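Local coordinates for protein glucosamine 6-phosphate N-acetyltransferase (Arabidopsis thaliana, PDB 3T90) that transfers the acetyl group of acetyl-CoA to D-glucosamine 6-phosphate, a step in the biosynthesis of UDP-N-acetylglucosamine, at residues Gly81-Ile86 with Gly116-Ile121; Val70-Lys75 with Asp110-Met115; Leu23-Val28 with Val90-Phe95; Ile12-Lys17 with Gly62-Thr67; Phe5-Leu10 with Val52-Glu57. All coordinates share one frame; numbering follows the deposited sequence.

Contact 1. Residues Gly81-Ile86 with Gly116-Ile121; sequences GKAGHI and GCYKVI
The bond from Ile-86 N to Ile-121 O, 2.8 Å long, is the shortest of the ladder that joins parallel strands 82-86 and 119-121. Gly-84 takes part twice: its N donates almost straight to Lys-119 O (177°), and its O accepts from Ile-121 N at 2.9 Å. Lys-82 O receives Tyr-118 N, also at 2.9 Å, and lies beside the tyrosine ring, with CD2 of Tyr-118 3.2 Å from that oxygen. Water 1 extends the ladder by accepting from Lys-82 N and donating to O of Gly-116, the positive-phi residue of the Schellman motif that ends the preceding helix.

Side chains meet on both faces. Ile-121 CG1 sits between the backbone N and the carbonyl carbon (chi1 58°) and runs beside the His-85 side chain, its CD1 3.7 Å from CE1 of His-85; the NE2 of that histidine bonds to Glu-73. On the other face, Ile-86 CD1 presses tightly on Val-120 CG2 at 3.3 Å. Replacing Tyr-118 by an alanine would remove the ring, and would probably uncover Lys-82 O and the side chains of Ala-83 and Lys-75 that it touches. The backbone bonds fix strand 119-124 to strand 82-91, and its antiparallel ladder with a strand of the second subunit continues the sheet across the dimer interface.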
# COMPACT_ATOMS: atom_id res chain seq x y z
N GLY A 81 4.10 13.25 5.07
CA GLY A 81 3.22 13.16 3.91
C GLY A 81 2.33 11.94 3.88
O GLY A 81 2.36 11.12 4.77
N LYS A 82 1.59 11.87 2.78
CA LYS A 82 0.59 10.81 2.55
C LYS A 82 0.72 10.31 1.16
O LYS A 82 0.88 11.10 0.20
CB LYS A 82 -0.86 11.33 2.76
CG LYS A 82 -1.15 11.63 4.18
CD LYS A 82 -2.64 11.84 4.30
CE LYS A 82 -3.13 13.02 3.56
NZ LYS A 82 -4.36 13.58 4.36
N ALA A 83 0.77 8.97 1.01
CA ALA A 83 0.83 8.35 -0.31
C ALA A 83 -0.40 7.52 -0.55
O ALA A 83 -0.75 6.67 0.31
CB ALA A 83 2.08 7.43 -0.40
N GLY A 84 -0.92 7.57 -1.77
CA GLY A 84 -2.09 6.74 -2.15
C GLY A 84 -1.60 5.46 -2.79
O GLY A 84 -0.76 5.50 -3.67
N HIS A 85 -2.13 4.33 -2.35
CA HIS A 85 -1.83 3.00 -2.96
C HIS A 85 -3.07 2.53 -3.72
O HIS A 85 -4.09 2.16 -3.07
CB HIS A 85 -1.54 2.00 -1.83
CG HIS A 85 -0.35 2.35 -1.00
ND1 HIS A 85 0.90 1.85 -1.31
CD2 HIS A 85 -0.16 3.23 -0.00
CE1 HIS A 85 1.80 2.34 -0.46
NE2 HIS A 85 1.19 3.19 0.35
N ILE A 86 -3.07 2.62 -5.05
CA ILE A 86 -4.24 2.20 -5.87
C ILE A 86 -4.06 0.67 -6.03
O ILE A 86 -2.96 0.11 -6.30
CB ILE A 86 -4.24 2.88 -7.20
CG1 ILE A 86 -4.75 4.32 -7.02
CG2 ILE A 86 -5.10 2.14 -8.20
CD1 ILE A 86 -4.64 5.21 -8.23
N GLY A 116 -4.46 15.70 -0.29
CA GLY A 116 -3.12 16.20 -0.05
C GLY A 116 -2.03 15.16 -0.11
O GLY A 116 -0.96 15.36 0.44
N CYS A 117 -2.25 14.10 -0.86
CA CYS A 117 -1.17 13.09 -1.00
C CYS A 117 -0.06 13.67 -1.91
O CYS A 117 -0.35 14.52 -2.84
CB CYS A 117 -1.67 11.84 -1.75
SG CYS A 117 -2.83 10.85 -0.78
N TYR A 118 1.19 13.26 -1.71
CA TYR A 118 2.26 13.77 -2.62
C TYR A 118 2.46 12.84 -3.85
O TYR A 118 3.09 13.26 -4.83
CB TYR A 118 3.58 13.94 -1.83
CG TYR A 118 4.22 12.64 -1.34
CD1 TYR A 118 5.14 11.98 -2.11
CD2 TYR A 118 3.84 12.12 -0.15
CE1 TYR A 118 5.72 10.75 -1.64
CE2 TYR A 118 4.38 10.94 0.31
CZ TYR A 118 5.34 10.28 -0.41
OH TYR A 118 5.86 9.06 0.05
N LYS A 119 1.91 11.60 -3.78
CA LYS A 119 2.01 10.68 -4.86
C LYS A 119 0.92 9.64 -4.75
O LYS A 119 0.31 9.45 -3.69
CB LYS A 119 3.42 9.98 -4.90
CG LYS A 119 3.55 8.84 -3.83
CD LYS A 119 4.91 8.14 -3.99
CE LYS A 119 5.05 7.04 -2.91
NZ LYS A 119 6.37 6.31 -3.08
N VAL A 120 0.75 8.94 -5.88
CA VAL A 120 -0.05 7.69 -5.93
C VAL A 120 0.76 6.65 -6.65
O VAL A 120 1.46 6.97 -7.60
CB VAL A 120 -1.39 7.90 -6.58
CG1 VAL A 120 -1.35 8.52 -7.94
CG2 VAL A 120 -2.22 6.72 -6.50
N ILE A 121 0.70 5.43 -6.15
CA ILE A 121 1.35 4.30 -6.76
C ILE A 121 0.47 3.13 -6.93
O ILE A 121 -0.52 2.99 -6.21
CB ILE A 121 2.60 3.95 -5.93
CG1 ILE A 121 2.27 3.64 -4.41
CG2 ILE A 121 3.63 5.10 -5.97
CD1 ILE A 121 3.53 3.20 -3.58
O HOH W 1 1.47 14.41 1.39

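Contact 2. Residues Val70-Lys75 with Asp110-Met115; sequences VMIEKK and DHCKSM
Val-70 and Ile-72, two residues apart on a strand, meet His-111, Cys-112 and Met-115 of a helix end without one hydrogen bond between the segments. The closest touch is Val-70 CG2 against Cys-112 SG, at 3.5 Å. CG2 stands anti to the backbone N, CG1 taking the position between N and the carbonyl carbon (chi1 68°), and CG1 of Val-70 is 4.2 Å from CD2 of His-111. Ile-72 reaches farther: its CD1 lies 3.7 Å from Met-115 CB and nearly as close to CG, while also approaching NE2 of the His-111 ring at 4.1 Å.

A second shell sets these groups. Met-115 CG rests over one face of the His-111 ring, 3.5 Å above its plane and toward the rim, and the ring's NE2 is bonded to Asp-49 O, which should limit its rotation. The backbone bond from Met-115 N to His-111 O, 2.9 Å, joins the same two residues in the last turn. Beyond Ile-72 the strand leads on to Lys-75, substrate-binding by similarity. The packing of Val-70 and Ile-72 on Cys-112 and Met-115 belongs to the apolar layer between sheet and helix of the alpha/beta GNAT fold, in which helix 100-114 covers one face of the central sheet at strand 63-74, segments 70-74 and 110-114 running 23° apart.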
# COMPACT_ATOMS: atom_id res chain seq x y z
N VAL A 70 -8.40 2.79 -3.42
CA VAL A 70 -7.11 3.39 -2.94
C VAL A 70 -7.06 3.47 -1.43
O VAL A 70 -8.05 3.80 -0.79
CB VAL A 70 -6.94 4.81 -3.65
CG1 VAL A 70 -8.00 5.85 -3.17
CG2 VAL A 70 -5.49 5.30 -3.39
N MET A 71 -5.90 3.15 -0.88
CA MET A 71 -5.66 3.21 0.53
C MET A 71 -4.57 4.23 0.76
O MET A 71 -3.47 4.11 0.12
CB MET A 71 -5.26 1.84 1.06
CG MET A 71 -5.12 1.99 2.55
SD MET A 71 -4.88 0.36 3.30
CE MET A 71 -3.42 0.09 2.91
N ILE A 72 -4.86 5.22 1.62
CA ILE A 72 -3.91 6.29 1.89
C ILE A 72 -3.08 5.91 3.09
O ILE A 72 -3.57 5.53 4.19
CB ILE A 72 -4.65 7.65 2.06
CG1 ILE A 72 -5.25 8.04 0.71
CG2 ILE A 72 -3.66 8.78 2.37
CD1 ILE A 72 -6.11 9.40 0.76
N GLU A 73 -1.76 5.97 2.86
CA GLU A 73 -0.73 5.61 3.87
C GLU A 73 -0.12 6.90 4.42
O GLU A 73 0.45 7.66 3.63
CB GLU A 73 0.37 4.85 3.18
CG GLU A 73 1.49 4.43 4.23
CD GLU A 73 2.77 4.10 3.54
OE1 GLU A 73 3.84 4.00 4.19
OE2 GLU A 73 2.85 3.97 2.30
N LYS A 74 -0.22 7.11 5.72
CA LYS A 74 0.51 8.23 6.35
C LYS A 74 1.93 7.84 6.64
O LYS A 74 2.19 6.76 7.17
CB LYS A 74 -0.17 8.59 7.63
CG LYS A 74 -1.61 9.17 7.38
CD LYS A 74 -2.29 9.54 8.67
CE LYS A 74 -3.69 10.03 8.30
NZ LYS A 74 -4.65 8.84 8.31
N LYS A 75 2.87 8.74 6.33
CA LYS A 75 4.31 8.50 6.51
C LYS A 75 4.95 9.55 7.36
O LYS A 75 4.26 10.58 7.68
CB LYS A 75 4.99 8.52 5.13
CG LYS A 75 4.51 7.42 4.19
CD LYS A 75 5.34 7.52 2.93
CE LYS A 75 5.11 6.42 1.89
NZ LYS A 75 5.65 5.08 2.37
N ASP A 110 -7.82 11.69 -8.37
CA ASP A 110 -8.44 12.98 -7.97
C ASP A 110 -8.68 13.00 -6.45
O ASP A 110 -8.42 13.96 -5.72
CB ASP A 110 -9.81 13.16 -8.68
CG ASP A 110 -9.71 13.48 -10.16
OD1 ASP A 110 -8.64 13.87 -10.66
OD2 ASP A 110 -10.77 13.26 -10.82
N HIS A 111 -9.15 11.89 -5.88
CA HIS A 111 -9.35 11.80 -4.47
C HIS A 111 -8.01 11.99 -3.71
O HIS A 111 -7.93 12.76 -2.73
CB HIS A 111 -9.92 10.37 -4.15
CG HIS A 111 -10.15 10.22 -2.70
ND1 HIS A 111 -11.13 10.94 -2.00
CD2 HIS A 111 -9.44 9.53 -1.77
CE1 HIS A 111 -11.05 10.61 -0.72
NE2 HIS A 111 -10.02 9.79 -0.55
N CYS A 112 -6.97 11.31 -4.15
CA CYS A 112 -5.73 11.42 -3.42
C CYS A 112 -5.15 12.85 -3.54
O CYS A 112 -4.60 13.32 -2.55
CB CYS A 112 -4.72 10.50 -4.00
SG CYS A 112 -5.09 8.75 -3.59
N LYS A 113 -5.28 13.51 -4.70
CA LYS A 113 -4.75 14.87 -4.85
C LYS A 113 -5.51 15.76 -3.89
O LYS A 113 -4.91 16.59 -3.13
CB LYS A 113 -4.91 15.33 -6.27
CG LYS A 113 -4.26 16.70 -6.39
CD LYS A 113 -4.66 17.38 -7.65
CE LYS A 113 -4.19 16.79 -8.89
NZ LYS A 113 -4.45 17.92 -9.87
N SER A 114 -6.84 15.58 -3.82
CA SER A 114 -7.67 16.37 -2.93
C SER A 114 -7.38 16.14 -1.43
O SER A 114 -7.53 17.05 -0.62
CB SER A 114 -9.16 16.10 -3.22
OG SER A 114 -9.60 14.89 -2.66
N MET A 115 -6.93 14.94 -1.06
CA MET A 115 -6.54 14.65 0.30
C MET A 115 -5.14 15.10 0.66
O MET A 115 -4.68 14.83 1.78
CB MET A 115 -6.66 13.09 0.55
CG MET A 115 -8.09 12.64 0.40
SD MET A 115 -9.15 13.21 1.75
CE MET A 115 -8.43 12.28 3.09

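Contact 3. Residues Leu23-Val28 with Val90-Phe95; sequences LGQLTV and VVDSRF
Gln-25 supplies both polar links to segment 90-95, each through a different end of its amide. Its CG stands anti to the carbonyl carbon (chi1 -62°), and the extended chain carries the amide to the turn. OE1 of Gln-25 accepts from Ser-93 N at 3.0 Å, on an in-plane lone pair. NE2 of Gln-25 donates to Asp-92 OD1 at 3.2 Å, nearly straight (175°); the carboxylate oxygen lies in the amide plane but is met from above its own plane, the two groups being turned 88° apart. Arg-94 N reaches the same OD1 from the opposite face, so two donors grip that oxygen. A leucine in place of Gln-25 would take away both amide atoms and would probably leave Ser-93 N without its acceptor and Asp-92 OD1 with one donor fewer.

Within segment 90-95, Asp-92 OD2 sits over the centre of the Arg-94 guanidinium, 3.0 Å above its plane, an attraction of charges alone.

The apolar part gathers around Val-90. Its CG2 lies 3.9 Å from Gln-25 CB, its CB 4.0 Å from Leu-26 CB, and its CG1 4.2 Å from Leu-23 CD2. The loop carrying Thr-27, a substrate-binding residue by similarity, is thus laid against the end of strand 82-91, where Asp-92 forms an Asx turn just ahead of the glycine-rich acetyl-CoA loop expected in a GNAT fold.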
# COMPACT_ATOMS: atom_id res chain seq x y z
N LEU A 23 -14.49 -8.77 -9.20
CA LEU A 23 -13.14 -8.96 -8.62
C LEU A 23 -12.50 -10.29 -9.04
O LEU A 23 -11.29 -10.37 -9.14
CB LEU A 23 -13.12 -8.82 -7.09
CG LEU A 23 -13.39 -7.40 -6.58
CD1 LEU A 23 -13.59 -7.36 -5.05
CD2 LEU A 23 -12.27 -6.39 -7.03
N GLY A 24 -13.33 -11.31 -9.24
CA GLY A 24 -12.86 -12.63 -9.64
C GLY A 24 -12.20 -12.61 -11.03
O GLY A 24 -11.47 -13.55 -11.34
N GLN A 25 -12.39 -11.58 -11.83
CA GLN A 25 -11.66 -11.41 -13.11
C GLN A 25 -10.23 -10.90 -12.90
O GLN A 25 -9.41 -10.97 -13.83
CB GLN A 25 -12.41 -10.45 -14.05
CG GLN A 25 -13.80 -11.05 -14.38
CD GLN A 25 -14.43 -10.29 -15.56
OE1 GLN A 25 -13.76 -9.75 -16.43
NE2 GLN A 25 -15.75 -10.23 -15.56
N LEU A 26 -9.94 -10.43 -11.69
CA LEU A 26 -8.54 -10.04 -11.31
C LEU A 26 -7.90 -11.22 -10.62
O LEU A 26 -6.81 -11.65 -11.10
CB LEU A 26 -8.56 -8.79 -10.42
CG LEU A 26 -7.19 -8.37 -9.89
CD1 LEU A 26 -6.19 -7.98 -10.94
CD2 LEU A 26 -7.48 -7.12 -8.95
N THR A 27 -8.41 -11.67 -9.46
CA THR A 27 -7.81 -12.89 -8.87
C THR A 27 -8.86 -13.57 -8.00
O THR A 27 -10.04 -13.16 -7.97
CB THR A 27 -6.55 -12.53 -8.12
OG1 THR A 27 -5.80 -13.75 -7.88
CG2 THR A 27 -6.80 -11.85 -6.72
N VAL A 28 -8.44 -14.62 -7.32
CA VAL A 28 -9.30 -15.47 -6.52
C VAL A 28 -10.04 -14.61 -5.48
O VAL A 28 -9.41 -13.83 -4.75
CB VAL A 28 -8.43 -16.49 -5.77
CG1 VAL A 28 -9.28 -17.35 -4.78
CG2 VAL A 28 -7.60 -17.33 -6.74
N VAL A 90 -10.02 -3.38 -11.89
CA VAL A 90 -10.44 -4.44 -12.84
C VAL A 90 -11.65 -3.92 -13.60
O VAL A 90 -12.48 -3.20 -13.06
CB VAL A 90 -10.67 -5.81 -12.12
CG1 VAL A 90 -11.65 -5.71 -11.16
CG2 VAL A 90 -11.10 -6.90 -13.13
N VAL A 91 -11.64 -4.17 -14.91
CA VAL A 91 -12.76 -3.86 -15.80
C VAL A 91 -13.31 -5.16 -16.32
O VAL A 91 -12.54 -6.03 -16.76
CB VAL A 91 -12.29 -2.95 -16.95
CG1 VAL A 91 -13.51 -2.58 -17.88
CG2 VAL A 91 -11.72 -1.76 -16.38
N ASP A 92 -14.64 -5.32 -16.28
CA ASP A 92 -15.29 -6.52 -16.87
C ASP A 92 -14.82 -6.68 -18.33
O ASP A 92 -14.84 -5.69 -19.07
CB ASP A 92 -16.79 -6.36 -16.74
CG ASP A 92 -17.54 -7.65 -17.03
OD1 ASP A 92 -17.13 -8.51 -17.83
OD2 ASP A 92 -18.64 -7.76 -16.50
N SER A 93 -14.45 -7.89 -18.69
CA SER A 93 -13.93 -8.19 -20.03
C SER A 93 -14.96 -7.76 -21.11
O SER A 93 -14.55 -7.29 -22.19
CB SER A 93 -13.55 -9.68 -20.14
OG SER A 93 -14.67 -10.50 -19.84
N ARG A 94 -16.24 -7.86 -20.79
CA ARG A 94 -17.30 -7.41 -21.73
C ARG A 94 -17.16 -5.93 -22.08
O ARG A 94 -17.63 -5.45 -23.14
CB ARG A 94 -18.71 -7.51 -21.12
CG ARG A 94 -19.18 -8.76 -20.43
CD ARG A 94 -20.74 -8.79 -20.32
NE ARG A 94 -21.32 -8.32 -19.05
CZ ARG A 94 -21.21 -8.95 -17.86
NH1 ARG A 94 -20.47 -10.07 -17.74
NH2 ARG A 94 -21.81 -8.45 -16.77
N PHE A 95 -16.64 -5.14 -21.16
CA PHE A 95 -16.67 -3.70 -21.29
C PHE A 95 -15.29 -3.15 -21.50
O PHE A 95 -15.04 -2.00 -21.19
CB PHE A 95 -17.32 -3.03 -20.03
CG PHE A 95 -18.81 -3.37 -19.82
CD1 PHE A 95 -19.79 -2.93 -20.74
CD2 PHE A 95 -19.25 -4.06 -18.68
CE1 PHE A 95 -21.11 -3.24 -20.56
CE2 PHE A 95 -20.60 -4.34 -18.48
CZ PHE A 95 -21.53 -3.92 -19.44

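Contact 4. Residues Ile12-Lys17 with Gly62-Thr67; sequences ISDKRK and GKIAAT
Lys-17 O accepts a 2.8 Å bond from Ile-64 N, fastening segment 12-17 to the start of strand 63-74. That strand begins at a G1 beta bulge, in which Gly-62 and Lys-63 share one facing residue on strand 51-58; Gly-62 has the positive phi of 63° that favours glycine. Around this bond the lysines lie against backbone oxygens. Lys-17 CG packs 3.4 Å from Gly-62 O, its extended chain leading away to a salt bridge between NZ and Glu-57. Lys-63 turns at chi2 (-70°), which places CD 3.6 Å from Lys-17 O; its NZ makes a weak bond to Arg-16 O. Ile-64 meets two residues of the 12-17 segment, with CG1 3.4 Å from Lys-17 O and its side chain crossing that of Asp-14 at about a right angle. Asp-14 OD1, salt-bridged to Arg-8 of strand 5-9, is also touched by an apolar group: Ile-64 CD1 lies 3.7 Å from this oxygen.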
# COMPACT_ATOMS: atom_id res chain seq x y z
N ILE A 12 -23.27 -0.57 0.16
CA ILE A 12 -23.48 -1.92 0.79
C ILE A 12 -24.37 -2.81 -0.07
O ILE A 12 -24.16 -4.04 -0.10
CB ILE A 12 -23.94 -1.76 2.25
CG1 ILE A 12 -23.61 -3.08 3.05
CG2 ILE A 12 -25.38 -1.35 2.31
CD1 ILE A 12 -23.52 -2.92 4.64
N SER A 13 -25.21 -2.22 -0.91
CA SER A 13 -26.08 -3.00 -1.80
C SER A 13 -25.36 -3.58 -2.97
O SER A 13 -25.97 -4.32 -3.74
CB SER A 13 -27.27 -2.15 -2.24
OG SER A 13 -26.82 -0.91 -2.66
N ASP A 14 -24.10 -3.16 -3.21
CA ASP A 14 -23.39 -3.69 -4.35
C ASP A 14 -23.06 -5.18 -4.23
O ASP A 14 -22.68 -5.73 -5.30
CB ASP A 14 -22.09 -2.89 -4.63
CG ASP A 14 -22.41 -1.52 -5.23
OD1 ASP A 14 -23.42 -1.37 -5.92
OD2 ASP A 14 -21.65 -0.56 -5.03
N LYS A 15 -23.26 -5.77 -3.06
CA LYS A 15 -23.13 -7.22 -2.98
C LYS A 15 -24.14 -7.93 -3.91
O LYS A 15 -23.84 -9.06 -4.33
CB LYS A 15 -23.24 -7.69 -1.53
CG LYS A 15 -24.51 -7.45 -0.87
CD LYS A 15 -24.45 -7.99 0.60
CE LYS A 15 -25.52 -7.47 1.44
NZ LYS A 15 -25.33 -6.00 1.76
N ARG A 16 -25.24 -7.29 -4.29
CA ARG A 16 -26.15 -7.96 -5.20
C ARG A 16 -25.94 -7.53 -6.66
O ARG A 16 -26.73 -7.96 -7.56
CB ARG A 16 -27.61 -7.76 -4.73
CG ARG A 16 -28.04 -6.39 -4.73
CD ARG A 16 -29.59 -6.26 -4.56
NE ARG A 16 -30.00 -4.86 -4.54
CZ ARG A 16 -30.26 -4.12 -5.63
NH1 ARG A 16 -30.21 -4.65 -6.85
NH2 ARG A 16 -30.62 -2.84 -5.48
N LYS A 17 -24.86 -6.75 -6.97
CA LYS A 17 -24.66 -6.22 -8.30
C LYS A 17 -23.40 -6.76 -8.95
O LYS A 17 -22.82 -6.11 -9.82
CB LYS A 17 -24.64 -4.68 -8.21
CG LYS A 17 -26.00 -4.03 -7.85
CD LYS A 17 -25.92 -2.48 -7.97
CE LYS A 17 -27.30 -2.01 -7.63
NZ LYS A 17 -27.27 -0.52 -7.62
N GLY A 62 -27.52 -3.24 -14.56
CA GLY A 62 -27.42 -3.03 -13.11
C GLY A 62 -26.30 -3.84 -12.41
O GLY A 62 -26.46 -4.24 -11.26
N LYS A 63 -25.21 -4.11 -13.14
CA LYS A 63 -24.04 -4.83 -12.58
C LYS A 63 -22.86 -3.86 -12.56
O LYS A 63 -22.78 -2.89 -13.34
CB LYS A 63 -23.68 -6.06 -13.41
CG LYS A 63 -24.76 -7.18 -13.48
CD LYS A 63 -24.93 -7.92 -12.17
CE LYS A 63 -26.33 -8.62 -12.08
NZ LYS A 63 -26.58 -9.01 -10.65
N ILE A 64 -21.93 -4.15 -11.68
CA ILE A 64 -20.70 -3.37 -11.65
C ILE A 64 -19.82 -3.78 -12.85
O ILE A 64 -19.53 -4.97 -13.07
CB ILE A 64 -19.94 -3.64 -10.33
CG1 ILE A 64 -20.86 -3.41 -9.11
CG2 ILE A 64 -18.62 -2.81 -10.25
CD1 ILE A 64 -21.46 -2.02 -9.05
N ALA A 65 -19.43 -2.78 -13.60
CA ALA A 65 -18.62 -2.94 -14.79
C ALA A 65 -17.10 -2.71 -14.60
O ALA A 65 -16.29 -3.18 -15.34
CB ALA A 65 -19.13 -1.92 -15.87
N ALA A 66 -16.75 -1.91 -13.62
CA ALA A 66 -15.34 -1.64 -13.30
C ALA A 66 -15.21 -1.21 -11.88
O ALA A 66 -16.18 -0.76 -11.23
CB ALA A 66 -14.80 -0.50 -14.26
N THR A 67 -14.03 -1.38 -11.30
CA THR A 67 -13.76 -1.04 -9.92
C THR A 67 -12.26 -0.77 -9.72
O THR A 67 -11.42 -1.21 -10.51
CB THR A 67 -14.23 -2.15 -8.96
OG1 THR A 67 -14.11 -1.67 -7.60
CG2 THR A 67 -13.47 -3.46 -9.11

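Contact 5. Residues Phe5-Leu10 with Val52-Glu57; sequences FKIRKL and VICVIE
An antiparallel pairing sets strand 5-9, outermost within this chain, beside strand 51-58 of the GNAT sheet. Lys-6 with Glu-57 and Arg-8 with Val-55 are hydrogen-bonded pairs, each bond 2.9 Å between backbone N and O, and Leu-10 N continues the series to Ile-53 O. On one face, Ile-7 CG1 lies 3.6 Å from Cys-54 SG and also meets Ile-56. The other face holds Arg-8. Its chain is extended from CG to NE, and NH2 of Arg-8 forms a 2.8 Å salt bridge with Glu-57 OE1, on that oxygen's anti lone pair, with guanidinium and carboxylate planes 86° apart. Val-55 CG2 lies over one guanidinium face, 3.4 Å above the plane of Arg-8. Water 2 accepts from Arg-8 NE and returns a weak bond to Glu-57 OE1. Arg-8 also has Asp-14, and Glu-57 also has Lys-17, as a partner of opposite charge, and this alternation of sign would probably hold the guanidinium in place.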
# COMPACT_ATOMS: atom_id res chain seq x y z
N PHE A 5 -23.11 4.27 -18.15
CA PHE A 5 -22.16 4.00 -17.02
C PHE A 5 -22.24 5.11 -16.00
O PHE A 5 -22.20 6.32 -16.33
CB PHE A 5 -20.72 3.83 -17.57
CG PHE A 5 -20.61 2.68 -18.53
CD1 PHE A 5 -20.50 1.35 -18.07
CD2 PHE A 5 -20.66 2.88 -19.95
CE1 PHE A 5 -20.44 0.27 -18.91
CE2 PHE A 5 -20.61 1.78 -20.81
CZ PHE A 5 -20.47 0.47 -20.32
N LYS A 6 -22.37 4.71 -14.73
CA LYS A 6 -22.39 5.66 -13.62
C LYS A 6 -21.21 5.38 -12.67
O LYS A 6 -21.10 4.25 -12.11
CB LYS A 6 -23.74 5.66 -12.89
CG LYS A 6 -24.91 6.41 -13.67
CD LYS A 6 -26.26 6.42 -12.83
CE LYS A 6 -26.38 7.61 -11.78
NZ LYS A 6 -27.48 7.48 -10.69
N ILE A 7 -20.37 6.40 -12.48
CA ILE A 7 -19.23 6.27 -11.58
C ILE A 7 -19.59 6.79 -10.18
O ILE A 7 -20.26 7.83 -10.04
CB ILE A 7 -17.92 6.94 -12.13
CG1 ILE A 7 -16.74 6.62 -11.25
CG2 ILE A 7 -18.06 8.44 -12.25
CD1 ILE A 7 -15.41 6.88 -11.94
N ARG A 8 -19.19 6.06 -9.12
CA ARG A 8 -19.55 6.40 -7.72
C ARG A 8 -18.69 5.56 -6.74
O ARG A 8 -17.75 4.88 -7.17
CB ARG A 8 -21.06 6.06 -7.50
CG ARG A 8 -21.41 4.59 -7.86
CD ARG A 8 -22.92 4.29 -7.46
NE ARG A 8 -23.32 3.02 -7.93
CZ ARG A 8 -23.12 1.91 -7.18
NH1 ARG A 8 -22.39 1.99 -6.04
NH2 ARG A 8 -23.57 0.75 -7.64
N LYS A 9 -18.96 5.64 -5.45
CA LYS A 9 -18.27 4.74 -4.51
C LYS A 9 -19.03 3.50 -4.28
O LYS A 9 -20.26 3.40 -4.50
CB LYS A 9 -18.07 5.49 -3.19
CG LYS A 9 -17.04 6.68 -3.34
CD LYS A 9 -17.05 7.48 -2.06
CE LYS A 9 -16.31 8.80 -2.27
NZ LYS A 9 -17.05 9.76 -3.16
N LEU A 10 -18.32 2.45 -3.84
CA LEU A 10 -18.98 1.22 -3.43
C LEU A 10 -20.04 1.46 -2.36
O LEU A 10 -19.83 2.22 -1.40
CB LEU A 10 -17.90 0.28 -2.91
CG LEU A 10 -18.34 -1.15 -2.52
CD1 LEU A 10 -18.65 -1.99 -3.86
CD2 LEU A 10 -17.29 -1.78 -1.64
N VAL A 52 -10.91 4.42 -0.05
CA VAL A 52 -12.02 4.69 -1.03
C VAL A 52 -12.06 3.53 -2.09
O VAL A 52 -11.03 3.07 -2.53
CB VAL A 52 -11.87 6.02 -1.93
CG1 VAL A 52 -12.80 5.98 -3.23
CG2 VAL A 52 -12.06 7.29 -1.15
N ILE A 53 -13.24 2.95 -2.29
CA ILE A 53 -13.43 2.05 -3.38
C ILE A 53 -14.36 2.68 -4.42
O ILE A 53 -15.50 3.05 -4.05
CB ILE A 53 -14.02 0.72 -2.91
CG1 ILE A 53 -13.10 0.14 -1.81
CG2 ILE A 53 -14.21 -0.22 -4.14
CD1 ILE A 53 -13.54 -1.22 -1.31
N CYS A 54 -13.91 2.82 -5.67
CA CYS A 54 -14.71 3.39 -6.76
C CYS A 54 -15.31 2.20 -7.52
O CYS A 54 -14.63 1.18 -7.76
CB CYS A 54 -13.71 4.14 -7.69
SG CYS A 54 -14.45 4.73 -9.21
N VAL A 55 -16.57 2.36 -7.91
CA VAL A 55 -17.21 1.44 -8.87
C VAL A 55 -17.87 2.19 -9.99
O VAL A 55 -18.32 3.36 -9.79
CB VAL A 55 -18.28 0.53 -8.18
CG1 VAL A 55 -17.65 -0.43 -7.17
CG2 VAL A 55 -19.47 1.28 -7.62
N ILE A 56 -17.95 1.53 -11.13
CA ILE A 56 -18.75 2.03 -12.21
C ILE A 56 -19.81 0.99 -12.45
O ILE A 56 -19.49 -0.17 -12.76
CB ILE A 56 -17.96 2.26 -13.49
CG1 ILE A 56 -16.89 3.27 -13.22
CG2 ILE A 56 -18.90 2.69 -14.66
CD1 ILE A 56 -15.93 3.53 -14.49
N GLU A 57 -21.10 1.41 -12.37
CA GLU A 57 -22.20 0.54 -12.65
C GLU A 57 -22.67 0.73 -14.07
O GLU A 57 -22.80 1.88 -14.49
CB GLU A 57 -23.37 0.81 -11.65
CG GLU A 57 -24.54 -0.15 -11.84
CD GLU A 57 -25.71 0.07 -10.86
OE1 GLU A 57 -25.49 0.46 -9.70
OE2 GLU A 57 -26.90 -0.17 -11.27
O HOH W 2 -25.18 3.69 -9.99

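How the contacts relate
Each contact has at least one segment on the same mixed sheet. The centres of contacts 1 and 2 lie about 5 Å apart, joined by His-85 NE2 and Glu-73 OE2 at 2.7 Å; together they supply Lys-75, which meets the second subunit, and Tyr-118, whose ring lies against that lysine, both substrate-binding by similarity. Contacts 4 and 5, centres about 8 Å apart, meet through the 2.7 Å bridge of Asp-14 OD1 to Arg-8 NH2. Contact 3, strand-paired to contact 4 with centres about 12 Å apart, touches contact 5 through the edge-to-face rings of Phe-95 and Phe-5. Its centre is about 25 Å from that of contact 1, yet both use strand 82-91, whose intervening Glu-87 to Val-89 probably bind substrate.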